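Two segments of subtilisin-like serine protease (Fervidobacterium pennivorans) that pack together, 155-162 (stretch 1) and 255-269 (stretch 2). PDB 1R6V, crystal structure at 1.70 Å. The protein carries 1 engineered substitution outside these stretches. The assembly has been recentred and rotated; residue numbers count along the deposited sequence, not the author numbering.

Stretch 1 (155-162) NIIVAVVD
Stretch 2 255-269: WATDHGAKVMNHSWG

How does stretch 1 enter the contact? Ile156 (m, m) brushes Lys262, CG2 to CB 4.3 Å, before the strand 157-162 begins. Ile157 (m, t) points toward stretch 2 and lays CB 3.7 Å from Gly260 O. Gly260, at phi/psi 96/0, has no side chain; a CB there would lie 3.3 Å from Ile157 CD1 and jam against the preceding carbonyl.

What sets register and direction? The strand of stretch 2 that includes Met264 and Asn265 runs parallel to it at 21°, both backbones extended, pairing Val158 with Val263, Ala159 with Met264 and Val160 with Asn265. Lys262 N donates to Ile157 O (2.9 Å), Ala159 N to Val263 O (2.9 Å), Asn265 N to Ala159 O (2.9 Å) and Val161 N to Asn265 O (3.2 Å), so alternate residues of stretch 1 turn backbone polar groups to stretch 2.

How do the faces divide? Val158 (t) and Val263 (p) share one, CG2 to CG1 3.6 Å, with Val160 (t) and Asn265 (t). On the other, small Ala159 fits closely: its CB lies 4.0 Å from Ala256 CB, on the helix, and 3.8 Å from Met264 CG.

What closes the far end? Val161 (t) sets CB 3.7 Å from His266 ND1, which accepts from Trp268 NE1 (3.0 Å). One water donates to Val161 O (2.7 Å) and Asp162 OD2 (2.9 Å) and accepts from Ser267 N (2.8 Å). Together the stretches bury 620 Å², both sides summed.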

ATOM      1  N   ASN A 155      -2.287  24.911  17.208  1.00 15.05           N
ATOM      2  CA  ASN A 155      -1.943  25.143  15.795  1.00 14.59           C
ATOM      3  C   ASN A 155      -1.703  23.883  14.963  1.00 15.86           C
ATOM      4  O   ASN A 155      -1.364  23.983  13.781  1.00 16.88           O
ATOM      5  CB  ASN A 155      -0.702  26.035  15.654  1.00 14.16           C
ATOM      6  CG  ASN A 155      -0.867  27.384  16.351  1.00 14.88           C
ATOM      7  OD1 ASN A 155      -1.923  28.009  16.275  1.00 17.00           O
ATOM      8  ND2 ASN A 155       0.186  27.840  17.006  1.00 13.83           N
ATOM      9  N   ILE A 156      -1.855  22.710  15.565  1.00 13.02           N
ATOM     10  CA  ILE A 156      -1.629  21.476  14.820  1.00 13.46           C
ATOM     11  C   ILE A 156      -2.937  21.031  14.182  1.00 14.29           C
ATOM     12  O   ILE A 156      -3.966  20.980  14.850  1.00 14.49           O
ATOM     13  CB  ILE A 156      -1.086  20.340  15.750  1.00 13.95           C
ATOM     14  CG1 ILE A 156       0.228  20.771  16.412  1.00 14.84           C
ATOM     15  CG2 ILE A 156      -0.866  19.058  14.930  1.00 12.73           C
ATOM     16  CD1 ILE A 156       1.315  21.255  15.434  1.00 15.97           C
ATOM     17  N   ILE A 157      -2.898  20.740  12.882  1.00 12.97           N
ATOM     18  CA  ILE A 157      -4.086  20.282  12.157  1.00 12.99           C
ATOM     19  C   ILE A 157      -4.001  18.758  12.026  1.00 11.41           C
ATOM     20  O   ILE A 157      -3.020  18.222  11.527  1.00 12.40           O
ATOM     21  CB  ILE A 157      -4.158  20.907  10.736  1.00 13.44           C
ATOM     22  CG1 ILE A 157      -4.450  22.406  10.851  1.00 15.06           C
ATOM     23  CG2 ILE A 157      -5.267  20.243   9.906  1.00 14.52           C
ATOM     24  CD1 ILE A 157      -4.296  23.157   9.531  1.00 15.77           C
ATOM     25  N   VAL A 158      -5.043  18.071  12.489  1.00 10.77           N
ATOM     26  CA  VAL A 158      -5.097  16.609  12.430  1.00  8.62           C
ATOM     27  C   VAL A 158      -6.163  16.174  11.432  1.00  9.57           C
ATOM     28  O   VAL A 158      -7.339  16.545  11.588  1.00 10.64           O
ATOM     29  CB  VAL A 158      -5.531  16.024  13.798  1.00 11.18           C
ATOM     30  CG1 VAL A 158      -5.690  14.514  13.706  1.00 10.12           C
ATOM     31  CG2 VAL A 158      -4.529  16.408  14.875  1.00 11.56           C
ATOM     32  N   ALA A 159      -5.775  15.391  10.433  1.00  9.91           N
ATOM     33  CA  ALA A 159      -6.756  14.909   9.467  1.00 10.28           C
ATOM     34  C   ALA A 159      -7.331  13.599   9.956  1.00 10.11           C
ATOM     35  O   ALA A 159      -6.595  12.658  10.259  1.00  9.83           O
ATOM     36  CB  ALA A 159      -6.133  14.715   8.092  1.00 11.64           C
ATOM     37  N   VAL A 160      -8.656  13.559  10.052  1.00 10.06           N
ATOM     38  CA  VAL A 160      -9.348  12.342  10.466  1.00 10.92           C
ATOM     39  C   VAL A 160      -9.882  11.771   9.141  1.00 10.36           C
ATOM     40  O   VAL A 160     -10.871  12.250   8.593  1.00 12.67           O
ATOM     41  CB  VAL A 160     -10.476  12.666  11.487  1.00  9.95           C
ATOM     42  CG1 VAL A 160     -11.422  11.459  11.646  1.00 10.69           C
ATOM     43  CG2 VAL A 160      -9.844  12.998  12.852  1.00 10.79           C
ATOM     44  N   VAL A 161      -9.195  10.748   8.648  1.00 12.17           N
ATOM     45  CA  VAL A 161      -9.480  10.090   7.362  1.00  9.58           C
ATOM     46  C   VAL A 161     -10.368   8.930   7.746  1.00 11.02           C
ATOM     47  O   VAL A 161      -9.903   7.868   8.138  1.00 11.65           O
ATOM     48  CB  VAL A 161      -8.154   9.670   6.731  1.00 10.66           C
ATOM     49  CG1 VAL A 161      -8.393   9.167   5.303  1.00  8.62           C
ATOM     50  CG2 VAL A 161      -7.209  10.894   6.734  1.00  9.64           C
ATOM     51  N   ASP A 162     -11.666   9.150   7.570  1.00 10.54           N
ATOM     52  CA  ASP A 162     -12.639   8.224   8.114  1.00 11.96           C
ATOM     53  C   ASP A 162     -14.026   8.431   7.457  1.00 12.34           C
ATOM     54  O   ASP A 162     -14.130   8.756   6.265  1.00 12.47           O
ATOM     55  CB  ASP A 162     -12.688   8.588   9.608  1.00 12.23           C
ATOM     56  CG  ASP A 162     -13.014   7.436  10.500  1.00 16.04           C
ATOM     57  OD1 ASP A 162     -14.190   7.010  10.506  1.00 15.33           O
ATOM     58  OD2 ASP A 162     -12.082   6.966  11.194  1.00 15.16           O
ATOM     59  N   TRP A 255      -4.934  16.340  -0.608  1.00 13.17           N
ATOM     60  CA  TRP A 255      -5.613  17.570  -0.226  1.00 14.10           C
ATOM     61  C   TRP A 255      -5.249  17.941   1.216  1.00 14.81           C
ATOM     62  O   TRP A 255      -4.896  19.084   1.513  1.00 14.02           O
ATOM     63  CB  TRP A 255      -7.128  17.372  -0.319  1.00 14.53           C
ATOM     64  CG  TRP A 255      -7.937  18.625  -0.242  1.00 16.86           C
ATOM     65  CD1 TRP A 255      -8.385  19.389  -1.294  1.00 18.04           C
ATOM     66  CD2 TRP A 255      -8.437  19.252   0.949  1.00 16.24           C
ATOM     67  NE1 TRP A 255      -9.137  20.447  -0.822  1.00 17.44           N
ATOM     68  CE2 TRP A 255      -9.182  20.386   0.548  1.00 18.48           C
ATOM     69  CE3 TRP A 255      -8.324  18.966   2.321  1.00 15.40           C
ATOM     70  CZ2 TRP A 255      -9.815  21.234   1.474  1.00 16.89           C
ATOM     71  CZ3 TRP A 255      -8.956  19.814   3.244  1.00 16.27           C
ATOM     72  CH2 TRP A 255      -9.688  20.929   2.812  1.00 19.18           C
ATOM     73  N   ALA A 256      -5.329  16.965   2.117  1.00 12.05           N
ATOM     74  CA  ALA A 256      -5.024  17.222   3.526  1.00 12.65           C
ATOM     75  C   ALA A 256      -3.587  17.695   3.722  1.00 12.79           C
ATOM     76  O   ALA A 256      -3.314  18.596   4.527  1.00 13.04           O
ATOM     77  CB  ALA A 256      -5.267  15.958   4.353  1.00 11.93           C
ATOM     78  N   THR A 257      -2.668  17.060   3.010  1.00 13.48           N
ATOM     79  CA  THR A 257      -1.257  17.431   3.090  1.00 13.11           C
ATOM     80  C   THR A 257      -1.057  18.854   2.575  1.00 15.15           C
ATOM     81  O   THR A 257      -0.383  19.679   3.204  1.00 14.49           O
ATOM     82  CB  THR A 257      -0.397  16.487   2.233  1.00 13.77           C
ATOM     83  OG1 THR A 257      -0.516  15.149   2.738  1.00 13.59           O
ATOM     84  CG2 THR A 257       1.082  16.916   2.258  1.00 11.64           C
ATOM     85  N   ASP A 258      -1.644  19.125   1.418  1.00 14.88           N
ATOM     86  CA  ASP A 258      -1.528  20.437   0.791  1.00 15.62           C
ATOM     87  C   ASP A 258      -2.170  21.536   1.616  1.00 17.48           C
ATOM     88  O   ASP A 258      -1.777  22.698   1.509  1.00 20.11           O
ATOM     89  CB  ASP A 258      -2.169  20.437  -0.597  1.00 15.69           C
ATOM     90  CG  ASP A 258      -1.356  19.680  -1.623  1.00 15.42           C
ATOM     91  OD1 ASP A 258      -0.206  19.284  -1.329  1.00 15.48           O
ATOM     92  OD2 ASP A 258      -1.876  19.483  -2.738  1.00 13.49           O
ATOM     93  N   HIS A 259      -3.164  21.177   2.426  1.00 15.58           N
ATOM     94  CA  HIS A 259      -3.860  22.148   3.243  1.00 16.22           C
ATOM     95  C   HIS A 259      -3.393  22.204   4.686  1.00 14.88           C
ATOM     96  O   HIS A 259      -4.111  22.696   5.555  1.00 16.10           O
ATOM     97  CB  HIS A 259      -5.372  21.908   3.166  1.00 16.82           C
ATOM     98  CG  HIS A 259      -5.966  22.321   1.856  1.00 22.15           C
ATOM     99  ND1 HIS A 259      -6.720  23.467   1.713  1.00 26.27           N
ATOM    100  CD2 HIS A 259      -5.818  21.811   0.610  1.00 23.57           C
ATOM    101  CE1 HIS A 259      -7.003  23.649   0.435  1.00 25.63           C
ATOM    102  NE2 HIS A 259      -6.467  22.659  -0.257  1.00 23.45           N
ATOM    103  N   GLY A 260      -2.199  21.678   4.944  1.00 16.45           N
ATOM    104  CA  GLY A 260      -1.643  21.798   6.276  1.00 15.86           C
ATOM    105  C   GLY A 260      -1.748  20.743   7.354  1.00 15.24           C
ATOM    106  O   GLY A 260      -1.236  20.990   8.451  1.00 12.07           O
ATOM    107  N   ALA A 261      -2.393  19.604   7.102  1.00 14.64           N
ATOM    108  CA  ALA A 261      -2.458  18.573   8.144  1.00 15.05           C
ATOM    109  C   ALA A 261      -1.035  18.105   8.471  1.00 14.19           C
ATOM    110  O   ALA A 261      -0.231  17.901   7.562  1.00 15.08           O
ATOM    111  CB  ALA A 261      -3.308  17.378   7.664  1.00 15.24           C
ATOM    112  N   LYS A 262      -0.707  17.960   9.758  1.00 13.53           N
ATOM    113  CA  LYS A 262       0.623  17.491  10.143  1.00 14.39           C
ATOM    114  C   LYS A 262       0.608  16.053  10.653  1.00 12.84           C
ATOM    115  O   LYS A 262       1.654  15.430  10.818  1.00 11.00           O
ATOM    116  CB  LYS A 262       1.251  18.421  11.186  1.00 16.36           C
ATOM    117  CG  LYS A 262       1.571  19.802  10.644  1.00 24.44           C
ATOM    118  CD  LYS A 262       2.391  19.722   9.388  1.00 27.29           C
ATOM    119  CE  LYS A 262       2.550  21.103   8.758  1.00 31.08           C
ATOM    120  NZ  LYS A 262       3.245  21.009   7.442  1.00 34.76           N
ATOM    121  N   VAL A 263      -0.583  15.532  10.927  1.00 11.76           N
ATOM    122  CA  VAL A 263      -0.707  14.134  11.332  1.00 11.12           C
ATOM    123  C   VAL A 263      -2.095  13.682  10.863  1.00 11.29           C
ATOM    124  O   VAL A 263      -3.029  14.488  10.806  1.00 11.02           O
ATOM    125  CB  VAL A 263      -0.536  13.942  12.880  1.00 13.98           C
ATOM    126  CG1 VAL A 263      -1.513  14.836  13.644  1.00 13.35           C
ATOM    127  CG2 VAL A 263      -0.740  12.473  13.246  1.00 11.27           C
ATOM    128  N   MET A 264      -2.206  12.420  10.449  1.00  8.44           N
ATOM    129  CA  MET A 264      -3.491  11.858   9.994  1.00  8.93           C
ATOM    130  C   MET A 264      -3.782  10.582  10.755  1.00  9.33           C
ATOM    131  O   MET A 264      -2.868   9.827  11.068  1.00 10.79           O
ATOM    132  CB  MET A 264      -3.445  11.493   8.503  1.00 10.05           C
ATOM    133  CG  MET A 264      -3.014  12.652   7.592  1.00  9.39           C
ATOM    134  SD  MET A 264      -3.570  12.414   5.839  1.00  5.13           S
ATOM    135  CE  MET A 264      -2.382  13.524   4.985  1.00 16.21           C
ATOM    136  N   ASN A 265      -5.064  10.337  11.015  1.00  9.00           N
ATOM    137  CA  ASN A 265      -5.491   9.137  11.731  1.00 11.13           C
ATOM    138  C   ASN A 265      -6.225   8.236  10.729  1.00 12.35           C
ATOM    139  O   ASN A 265      -7.140   8.694  10.053  1.00 12.73           O
ATOM    140  CB  ASN A 265      -6.423   9.524  12.886  1.00 11.46           C
ATOM    141  CG  ASN A 265      -6.873   8.310  13.689  1.00 13.28           C
ATOM    142  OD1 ASN A 265      -7.892   7.673  13.374  1.00 14.84           O
ATOM    143  ND2 ASN A 265      -6.095   7.965  14.706  1.00  9.30           N
ATOM    144  N   HIS A 266      -5.787   6.984  10.614  1.00 10.52           N
ATOM    145  CA  HIS A 266      -6.384   6.004   9.688  1.00 12.28           C
ATOM    146  C   HIS A 266      -6.761   4.702  10.388  1.00 13.13           C
ATOM    147  O   HIS A 266      -5.918   4.107  11.063  1.00 14.10           O
ATOM    148  CB  HIS A 266      -5.388   5.582   8.604  1.00 10.57           C
ATOM    149  CG  HIS A 266      -4.864   6.706   7.770  1.00 12.22           C
ATOM    150  ND1 HIS A 266      -5.474   7.116   6.599  1.00 10.55           N
ATOM    151  CD2 HIS A 266      -3.783   7.503   7.940  1.00 13.86           C
ATOM    152  CE1 HIS A 266      -4.785   8.127   6.088  1.00 13.25           C
ATOM    153  NE2 HIS A 266      -3.755   8.378   6.883  1.00 12.48           N
ATOM    154  N   SER A 267      -7.993   4.241  10.217  1.00 13.24           N
ATOM    155  CA  SER A 267      -8.367   2.949  10.792  1.00 12.73           C
ATOM    156  C   SER A 267      -9.198   2.212   9.756  1.00 13.19           C
ATOM    157  O   SER A 267     -10.397   1.968   9.940  1.00 11.75           O
ATOM    158  CB  SER A 267      -9.146   3.125  12.091  1.00 15.11           C
ATOM    159  OG  SER A 267      -8.265   3.593  13.109  1.00 18.30           O
ATOM    160  N   TRP A 268      -8.540   1.884   8.652  1.00 12.24           N
ATOM    161  CA  TRP A 268      -9.147   1.173   7.537  1.00 11.49           C
ATOM    162  C   TRP A 268      -8.066   0.393   6.810  1.00 12.61           C
ATOM    163  O   TRP A 268      -6.871   0.595   7.041  1.00 12.64           O
ATOM    164  CB  TRP A 268      -9.795   2.166   6.571  1.00 13.05           C
ATOM    165  CG  TRP A 268      -8.813   3.218   6.034  1.00 12.34           C
ATOM    166  CD1 TRP A 268      -8.416   4.373   6.659  1.00 11.94           C
ATOM    167  CD2 TRP A 268      -8.101   3.173   4.789  1.00 12.81           C
ATOM    168  NE1 TRP A 268      -7.497   5.051   5.869  1.00 11.53           N
ATOM    169  CE2 TRP A 268      -7.287   4.332   4.724  1.00 12.70           C
ATOM    170  CE3 TRP A 268      -8.067   2.263   3.719  1.00 14.03           C
ATOM    171  CZ2 TRP A 268      -6.455   4.603   3.636  1.00 15.17           C
ATOM    172  CZ3 TRP A 268      -7.241   2.535   2.639  1.00 15.36           C
ATOM    173  CH2 TRP A 268      -6.444   3.698   2.606  1.00 15.96           C
ATOM    174  N   GLY A 269      -8.476  -0.506   5.927  1.00 11.85           N
ATOM    175  CA  GLY A 269      -7.486  -1.245   5.184  1.00 13.69           C
ATOM    176  C   GLY A 269      -8.024  -2.357   4.324  1.00 14.74           C
ATOM    177  O   GLY A 269      -9.226  -2.619   4.301  1.00 14.64           O
TER
HETATM  178  O   HOH W   1     -10.377   5.462   9.355  1.00 12.33           O
HETATM  179  O   HOH W   2      -9.700   8.301  11.411  1.00 13.26           O